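Local coordinates for regulatory protein of LacI family (Chloroflexus aggregans, PDB 3BBL), which probably regulates transcription as a LacI-family DNA-binding repressor or activator whose periplasmic-binding-protein-like part senses a small effector molecule, at residues G8-T12 with L23-L27; S72-N76 with E135-N141. The contacts are given in a common frame with arbitrary orientation. Numbering follows the deposited sequence.

Contact 1: G8-T12 with L23-L27; sequences GYSWT and LDQFL. With EDO (1,2-ethanediol), chain B.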
ATOM      1  N   GLY A   8       1.167  -9.809 -19.875  1.00 33.25           N
ATOM      2  CA  GLY A   8       0.186 -10.172 -18.873  1.00 33.31           C
ATOM      3  C   GLY A   8       0.776 -10.263 -17.481  1.00 33.31           C
ATOM      4  O   GLY A   8       1.879 -10.783 -17.291  1.00 32.86           O
ATOM      5  N   TYR A   9       0.041  -9.744 -16.505  1.00 32.46           N
ATOM      6  CA  TYR A   9       0.483  -9.783 -15.120  1.00 32.26           C
ATOM      7  C   TYR A   9      -0.695 -10.004 -14.181  1.00 30.80           C
ATOM      8  O   TYR A   9      -1.821  -9.618 -14.476  1.00 30.64           O
ATOM      9  CB  TYR A   9       1.205  -8.479 -14.735  1.00 31.13           C
ATOM     10  CG  TYR A   9       1.715  -8.481 -13.307  1.00 30.50           C
ATOM     11  CD1 TYR A   9       2.611  -9.456 -12.875  1.00 30.86           C
ATOM     12  CD2 TYR A   9       1.250  -7.552 -12.372  1.00 31.56           C
ATOM     13  CE1 TYR A   9       3.026  -9.521 -11.554  1.00 31.13           C
ATOM     14  CE2 TYR A   9       1.660  -7.608 -11.040  1.00 31.12           C
ATOM     15  CZ  TYR A   9       2.545  -8.600 -10.634  1.00 32.70           C
ATOM     16  OH  TYR A   9       2.922  -8.707  -9.308  1.00 31.15           O
ATOM     17  N   SER A  10      -0.424 -10.643 -13.052  1.00 29.70           N
ATOM     18  CA  SER A  10      -1.448 -10.899 -12.052  1.00 29.17           C
ATOM     19  C   SER A  10      -0.771 -10.944 -10.688  1.00 28.54           C
ATOM     20  O   SER A  10       0.402 -11.289 -10.581  1.00 27.36           O
ATOM     21  CB  SER A  10      -2.164 -12.229 -12.322  1.00 27.72           C
ATOM     22  OG  SER A  10      -1.294 -13.323 -12.129  1.00 27.94           O
ATOM     23  N   TRP A  11      -1.509 -10.594  -9.645  1.00 28.90           N
ATOM     24  CA  TRP A  11      -0.939 -10.615  -8.306  1.00 29.84           C
ATOM     25  C   TRP A  11      -1.886 -11.260  -7.316  1.00 30.57           C
ATOM     26  O   TRP A  11      -3.107 -11.183  -7.467  1.00 29.39           O
ATOM     27  CB  TRP A  11      -0.572  -9.193  -7.857  1.00 27.48           C
ATOM     28  CG  TRP A  11      -1.705  -8.223  -7.879  1.00 28.52           C
ATOM     29  CD1 TRP A  11      -2.499  -7.860  -6.829  1.00 28.54           C
ATOM     30  CD2 TRP A  11      -2.149  -7.451  -9.002  1.00 28.48           C
ATOM     31  NE1 TRP A  11      -3.402  -6.898  -7.224  1.00 28.66           N
ATOM     32  CE2 TRP A  11      -3.206  -6.626  -8.550  1.00 27.91           C
ATOM     33  CE3 TRP A  11      -1.745  -7.365 -10.339  1.00 27.61           C
ATOM     34  CZ2 TRP A  11      -3.872  -5.735  -9.397  1.00 29.20           C
ATOM     35  CZ3 TRP A  11      -2.409  -6.478 -11.181  1.00 28.84           C
ATOM     36  CH2 TRP A  11      -3.456  -5.670 -10.704  1.00 29.01           C
ATOM     37  N   THR A  12      -1.309 -11.908  -6.311  1.00 32.35           N
ATOM     38  CA  THR A  12      -2.091 -12.578  -5.287  1.00 36.55           C
ATOM     39  C   THR A  12      -2.850 -11.546  -4.463  1.00 39.06           C
ATOM     40  O   THR A  12      -2.417 -10.409  -4.312  1.00 38.07           O
ATOM     41  CB  THR A  12      -1.191 -13.416  -4.365  1.00 36.19           C
ATOM     42  OG1 THR A  12      -2.007 -14.188  -3.482  1.00 38.02           O
ATOM     43  CG2 THR A  12      -0.280 -12.522  -3.554  1.00 34.92           C
ATOM     44  N   LEU A  23       2.585  -3.601  -4.634  1.00 43.26           N
ATOM     45  CA  LEU A  23       1.909  -3.681  -5.917  1.00 41.37           C
ATOM     46  C   LEU A  23       2.150  -2.365  -6.630  1.00 40.14           C
ATOM     47  O   LEU A  23       2.477  -2.331  -7.813  1.00 38.19           O
ATOM     48  CB  LEU A  23       0.402  -3.867  -5.738  1.00 39.90           C
ATOM     49  CG  LEU A  23      -0.391  -3.659  -7.035  1.00 38.88           C
ATOM     50  CD1 LEU A  23      -0.176  -4.850  -7.966  1.00 36.49           C
ATOM     51  CD2 LEU A  23      -1.859  -3.489  -6.721  1.00 38.99           C
ATOM     52  N   ASP A  24       1.988  -1.282  -5.881  1.00 39.80           N
ATOM     53  CA  ASP A  24       2.169   0.056  -6.408  1.00 39.65           C
ATOM     54  C   ASP A  24       3.569   0.295  -6.957  1.00 37.75           C
ATOM     55  O   ASP A  24       3.712   0.835  -8.046  1.00 37.93           O
ATOM     56  CB  ASP A  24       1.855   1.088  -5.329  1.00 43.61           C
ATOM     57  CG  ASP A  24       2.096   2.505  -5.799  1.00 47.68           C
ATOM     58  OD1 ASP A  24       1.382   2.961  -6.718  1.00 49.22           O
ATOM     59  OD2 ASP A  24       3.006   3.163  -5.251  1.00 51.74           O
ATOM     60  N   GLN A  25       4.597  -0.106  -6.214  1.00 35.37           N
ATOM     61  CA  GLN A  25       5.972   0.089  -6.674  1.00 34.86           C
ATOM     62  C   GLN A  25       6.282  -0.759  -7.906  1.00 31.99           C
ATOM     63  O   GLN A  25       6.824  -0.271  -8.897  1.00 29.62           O
ATOM     64  CB  GLN A  25       6.977  -0.278  -5.580  1.00 36.69           C
ATOM     65  CG  GLN A  25       6.997   0.628  -4.372  1.00 42.81           C
ATOM     66  CD  GLN A  25       8.005   0.168  -3.324  1.00 44.99           C
ATOM     67  OE1 GLN A  25       7.924  -0.953  -2.818  1.00 46.93           O
ATOM     68  NE2 GLN A  25       8.957   1.034  -2.997  1.00 45.74           N
ATOM     69  N   PHE A  26       5.931  -2.036  -7.822  1.00 29.27           N
ATOM     70  CA  PHE A  26       6.176  -2.993  -8.889  1.00 28.47           C
ATOM     71  C   PHE A  26       5.398  -2.726 -10.182  1.00 28.06           C
ATOM     72  O   PHE A  26       5.993  -2.609 -11.256  1.00 27.09           O
ATOM     73  CB  PHE A  26       5.856  -4.397  -8.379  1.00 26.48           C
ATOM     74  CG  PHE A  26       6.438  -5.489  -9.211  1.00 26.26           C
ATOM     75  CD1 PHE A  26       7.816  -5.635  -9.319  1.00 23.93           C
ATOM     76  CD2 PHE A  26       5.612  -6.382  -9.886  1.00 25.99           C
ATOM     77  CE1 PHE A  26       8.373  -6.661 -10.092  1.00 25.02           C
ATOM     78  CE2 PHE A  26       6.151  -7.409 -10.659  1.00 26.81           C
ATOM     79  CZ  PHE A  26       7.542  -7.548 -10.761  1.00 25.94           C
ATOM     80  N   LEU A  27       4.076  -2.633 -10.075  1.00 27.10           N
ATOM     81  CA  LEU A  27       3.245  -2.403 -11.246  1.00 27.77           C
ATOM     82  C   LEU A  27       3.453  -1.023 -11.869  1.00 29.29           C
ATOM     83  O   LEU A  27       3.545  -0.900 -13.094  1.00 30.19           O
ATOM     84  CB  LEU A  27       1.768  -2.614 -10.905  1.00 25.20           C
ATOM     85  CG  LEU A  27       0.777  -2.495 -12.070  1.00 26.04           C
ATOM     86  CD1 LEU A  27       1.144  -3.462 -13.196  1.00 22.36           C
ATOM     87  CD2 LEU A  27      -0.623  -2.776 -11.565  1.00 22.99           C
TER
HETATM   88  C1  EDO B 500      -6.697  -9.482  -9.496  1.00 24.86           C
HETATM   89  O1  EDO B 500      -6.728 -10.832  -9.049  1.00 28.72           O
HETATM   90  C2  EDO B 500      -5.268  -9.096  -9.906  1.00 25.88           C
HETATM   91  O2  EDO B 500      -4.473 -10.256 -10.187  1.00 22.70           O
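Five side chains, Tyr9 and Trp11 from one segment and Leu23, Phe26 and Leu27 from the other, meet here without a hydrogen bond between residues 8-12 and 23-27. Tyr9 and Trp11, two apart on an extended backbone, both direct their CA-CB bonds toward the helix but differ in chi1. Tyr9 is t (-179°), which extends its ring to the helix: its CZ lies 3.8 Å from Phe26 CE2, and its CD2 4.2 Å from Leu27 CD1. The two rings, with centroids 5.6 Å apart and planes at 58°, meet obliquely. The phenol OH, though 3.6 Å from Phe26 CD2, has its polar partner elsewhere, in Ser71 OG. Trp11 takes p (57°), so that one indole face turns to Leu23. With chi1 t and chi2 p, Leu23 places CD1 3.5 Å from the centroid of the Trp11 five-membered ring and 15° off its normal, a CH-pi contact. Leu27, also t and p, starts sideways yet brings CD2 to 4.1 Å from Trp11 CZ3. The CA pairing, Tyr9 with Leu27 and Trp11 with Leu23, runs in opposite senses along the two segments, as expected where strand 6-9 hands over to helix 23-36 in the first beta-alpha-beta unit of this periplasmic-binding-protein-like fold. Both segments also border the second subunit: Trp11 NE1 is hydrogen-bonded to Ser28 OG of the second subunit, and Leu27 packs on Leu27 of that subunit. On the opposite indole face lies C2 of a 1,2-ethanediol, probably from the crystallisation liquor; Trp11 N donates to its O2 at 3.0 Å and 165°.

Contact 2: S72-N76 with E135-N141; sequences SINYN and EDSRVGN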
ATOM      1  N   SER A  72       4.856 -14.002  -6.629  1.00 29.76           N
ATOM      2  CA  SER A  72       4.400 -14.968  -5.623  1.00 30.53           C
ATOM      3  C   SER A  72       4.796 -16.365  -6.081  1.00 30.69           C
ATOM      4  O   SER A  72       3.962 -17.267  -6.160  1.00 31.08           O
ATOM      5  CB  SER A  72       2.880 -14.925  -5.437  1.00 29.57           C
ATOM      6  OG  SER A  72       2.478 -13.795  -4.694  1.00 33.17           O
ATOM      7  N   ILE A  73       6.072 -16.539  -6.386  1.00 31.69           N
ATOM      8  CA  ILE A  73       6.557 -17.824  -6.861  1.00 34.68           C
ATOM      9  C   ILE A  73       6.824 -18.813  -5.740  1.00 36.80           C
ATOM     10  O   ILE A  73       7.624 -18.551  -4.850  1.00 37.04           O
ATOM     11  CB  ILE A  73       7.867 -17.671  -7.660  1.00 34.15           C
ATOM     12  CG1 ILE A  73       7.759 -16.498  -8.642  1.00 34.29           C
ATOM     13  CG2 ILE A  73       8.177 -18.974  -8.386  1.00 31.89           C
ATOM     14  CD1 ILE A  73       6.686 -16.666  -9.701  1.00 34.15           C
ATOM     15  N   ASN A  74       6.153 -19.956  -5.795  1.00 40.16           N
ATOM     16  CA  ASN A  74       6.349 -21.010  -4.802  1.00 43.97           C
ATOM     17  C   ASN A  74       7.251 -22.082  -5.394  1.00 44.85           C
ATOM     18  O   ASN A  74       7.636 -21.997  -6.553  1.00 46.23           O
ATOM     19  CB  ASN A  74       5.012 -21.639  -4.407  1.00 45.29           C
ATOM     20  CG  ASN A  74       4.180 -20.728  -3.533  1.00 48.24           C
ATOM     21  OD1 ASN A  74       4.677 -20.171  -2.547  1.00 51.08           O
ATOM     22  ND2 ASN A  74       2.905 -20.574  -3.878  1.00 48.15           N
ATOM     23  N   TYR A  75       7.606 -23.081  -4.595  1.00 45.28           N
ATOM     24  CA  TYR A  75       8.439 -24.171  -5.097  1.00 45.26           C
ATOM     25  C   TYR A  75       7.585 -24.941  -6.099  1.00 45.48           C
ATOM     26  O   TYR A  75       6.373 -25.070  -5.910  1.00 44.63           O
ATOM     27  CB  TYR A  75       8.857 -25.117  -3.964  1.00 41.80           C
ATOM     28  CG  TYR A  75       9.881 -24.563  -3.002  1.00 38.47           C
ATOM     29  CD1 TYR A  75       9.550 -24.312  -1.671  1.00 37.38           C
ATOM     30  CD2 TYR A  75      11.192 -24.330  -3.410  1.00 37.87           C
ATOM     31  CE1 TYR A  75      10.501 -23.847  -0.768  1.00 35.42           C
ATOM     32  CE2 TYR A  75      12.154 -23.867  -2.516  1.00 36.27           C
ATOM     33  CZ  TYR A  75      11.799 -23.631  -1.195  1.00 36.49           C
ATOM     34  OH  TYR A  75      12.748 -23.193  -0.302  1.00 36.78           O
ATOM     35  N   ASN A  76       8.214 -25.456  -7.153  1.00 46.90           N
ATOM     36  CA  ASN A  76       7.495 -26.205  -8.187  1.00 47.96           C
ATOM     37  C   ASN A  76       6.215 -25.448  -8.532  1.00 47.43           C
ATOM     38  O   ASN A  76       5.111 -25.989  -8.418  1.00 46.89           O
ATOM     39  CB  ASN A  76       7.118 -27.610  -7.692  1.00 49.46           C
ATOM     40  CG  ASN A  76       8.295 -28.369  -7.115  1.00 51.60           C
ATOM     41  OD1 ASN A  76       9.380 -28.399  -7.696  1.00 51.02           O
ATOM     42  ND2 ASN A  76       8.077 -29.002  -5.963  1.00 51.66           N
ATOM     43  N   GLU A 135       8.313 -23.850   6.697  1.00 38.17           N
ATOM     44  CA  GLU A 135       9.350 -24.468   5.868  1.00 42.11           C
ATOM     45  C   GLU A 135       9.030 -24.561   4.382  1.00 42.64           C
ATOM     46  O   GLU A 135       9.938 -24.677   3.558  1.00 42.66           O
ATOM     47  CB  GLU A 135       9.670 -25.870   6.383  1.00 45.88           C
ATOM     48  CG  GLU A 135       9.863 -25.959   7.885  1.00 51.41           C
ATOM     49  CD  GLU A 135      10.361 -27.322   8.315  1.00 55.38           C
ATOM     50  OE1 GLU A 135       9.765 -28.337   7.891  1.00 57.48           O
ATOM     51  OE2 GLU A 135      11.347 -27.378   9.081  1.00 57.64           O
ATOM     52  N   ASP A 136       7.748 -24.517   4.036  1.00 42.57           N
ATOM     53  CA  ASP A 136       7.361 -24.608   2.637  1.00 44.40           C
ATOM     54  C   ASP A 136       7.430 -23.266   1.916  1.00 43.22           C
ATOM     55  O   ASP A 136       7.003 -23.149   0.772  1.00 45.02           O
ATOM     56  CB  ASP A 136       5.956 -25.204   2.511  1.00 47.05           C
ATOM     57  CG  ASP A 136       4.899 -24.368   3.201  1.00 51.70           C
ATOM     58  OD1 ASP A 136       3.748 -24.843   3.316  1.00 54.26           O
ATOM     59  OD2 ASP A 136       5.212 -23.235   3.630  1.00 53.82           O
ATOM     60  N   SER A 137       7.968 -22.255   2.587  1.00 40.89           N
ATOM     61  CA  SER A 137       8.093 -20.932   1.989  1.00 37.72           C
ATOM     62  C   SER A 137       9.491 -20.720   1.401  1.00 36.49           C
ATOM     63  O   SER A 137      10.484 -20.676   2.123  1.00 34.45           O
ATOM     64  CB  SER A 137       7.796 -19.854   3.034  1.00 36.47           C
ATOM     65  OG  SER A 137       8.110 -18.569   2.531  1.00 36.38           O
ATOM     66  N   ARG A 138       9.555 -20.594   0.080  1.00 35.15           N
ATOM     67  CA  ARG A 138      10.820 -20.389  -0.615  1.00 34.34           C
ATOM     68  C   ARG A 138      11.476 -19.092  -0.153  1.00 33.05           C
ATOM     69  O   ARG A 138      12.656 -19.080   0.200  1.00 31.75           O
ATOM     70  CB  ARG A 138      10.581 -20.366  -2.129  1.00 34.96           C
ATOM     71  CG  ARG A 138      11.839 -20.334  -2.986  1.00 36.42           C
ATOM     72  CD  ARG A 138      12.143 -18.928  -3.474  1.00 41.62           C
ATOM     73  NE  ARG A 138      10.963 -18.289  -4.061  1.00 44.47           N
ATOM     74  CZ  ARG A 138      10.925 -17.029  -4.482  1.00 44.31           C
ATOM     75  NH1 ARG A 138      12.002 -16.263  -4.391  1.00 45.57           N
ATOM     76  NH2 ARG A 138       9.805 -16.529  -4.981  1.00 44.55           N
ATOM     77  N   VAL A 139      10.714 -18.002  -0.149  1.00 32.74           N
ATOM     78  CA  VAL A 139      11.244 -16.716   0.288  1.00 32.67           C
ATOM     79  C   VAL A 139      11.648 -16.788   1.763  1.00 31.56           C
ATOM     80  O   VAL A 139      12.684 -16.252   2.156  1.00 29.87           O
ATOM     81  CB  VAL A 139      10.203 -15.602   0.116  1.00 33.43           C
ATOM     82  CG1 VAL A 139      10.806 -14.259   0.508  1.00 33.57           C
ATOM     83  CG2 VAL A 139       9.722 -15.575  -1.311  1.00 34.60           C
ATOM     84  N   GLY A 140      10.817 -17.451   2.564  1.00 30.59           N
ATOM     85  CA  GLY A 140      11.091 -17.597   3.980  1.00 29.94           C
ATOM     86  C   GLY A 140      12.418 -18.288   4.232  1.00 30.81           C
ATOM     87  O   GLY A 140      13.199 -17.855   5.078  1.00 30.33           O
ATOM     88  N   ASN A 141      12.682 -19.363   3.497  1.00 30.40           N
ATOM     89  CA  ASN A 141      13.930 -20.083   3.669  1.00 30.00           C
ATOM     90  C   ASN A 141      15.115 -19.241   3.239  1.00 29.84           C
ATOM     91  O   ASN A 141      16.172 -19.308   3.850  1.00 30.11           O
ATOM     92  CB  ASN A 141      13.910 -21.390   2.883  1.00 29.45           C
ATOM     93  CG  ASN A 141      12.828 -22.320   3.352  1.00 30.56           C
ATOM     94  OD1 ASN A 141      12.492 -22.345   4.535  1.00 30.46           O
ATOM     95  ND2 ASN A 141      12.277 -23.103   2.432  1.00 32.47           N
TER
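Residues 72-76 follow strand 67-70 and face the start of helix 138-153 across the cleft between the two lobes of a periplasmic-binding-protein-like fold; in LacI-family relatives the effector binds in this cleft. The polar links come first. Arg138 reaches the backbone of the loop, its NH2 donating to Ile73 O at 3.0 Å and 165°, while NE adds a weak bond to the same oxygen at 3.4 Å and 139°. Ile73 O lies near the guanidinium plane, as suits in-plane N-H donors. The charge has a stronger partner outside these segments, a salt bridge from NH1 to Asp106. A third bond across the gap runs from Asn141 ND2 to Tyr75 OH, 2.8 Å at 165°.

Packing gathers around the Tyr75 ring. Its CA-CB bond points sideways, but the ring swings in to lie against the aliphatic part of Arg138: Arg138 CB is 3.7 Å from the Tyr75 ring centroid and 16° off the normal, a CH-pi contact, and Arg138 CG sits 3.6 Å from Tyr75 CE2. At the ring edge, Asp136 O is 3.7 Å from Tyr75 CD1.

Within 135-141, the start of the helix is capped. Ser137 is the N-cap, with OG accepting from Gly140 N at 2.9 Å, and the backbone bond from Asn141 N to Ser137 O is also 2.9 Å. Asn141 ND2 makes a second bond besides that to the tyrosine, donating to Glu135 O at 3.0 Å and 165°.

In the fold
From the N terminus, contact 1 comes first: the ten residues between its segments, 13-22, contain no helix or strand, and the chain closes that loop when helix 23-36 packs back on 8-12. Strands 40-43 and 67-70 then flank strand 6-9 in the sheet. Contact 2 opens only beyond strand 67-70 and spans 58 intervening residues before 135-141, which leads into helix 138-153, so the two closures lie in series, neither nested nor crossed. Contact 1 is local to one lobe and its subunit interface; contact 2 bridges the lobes. Their centres are 18 Å apart, yet they touch, with Thr12 CG2 3.2 Å from Ser72 OG.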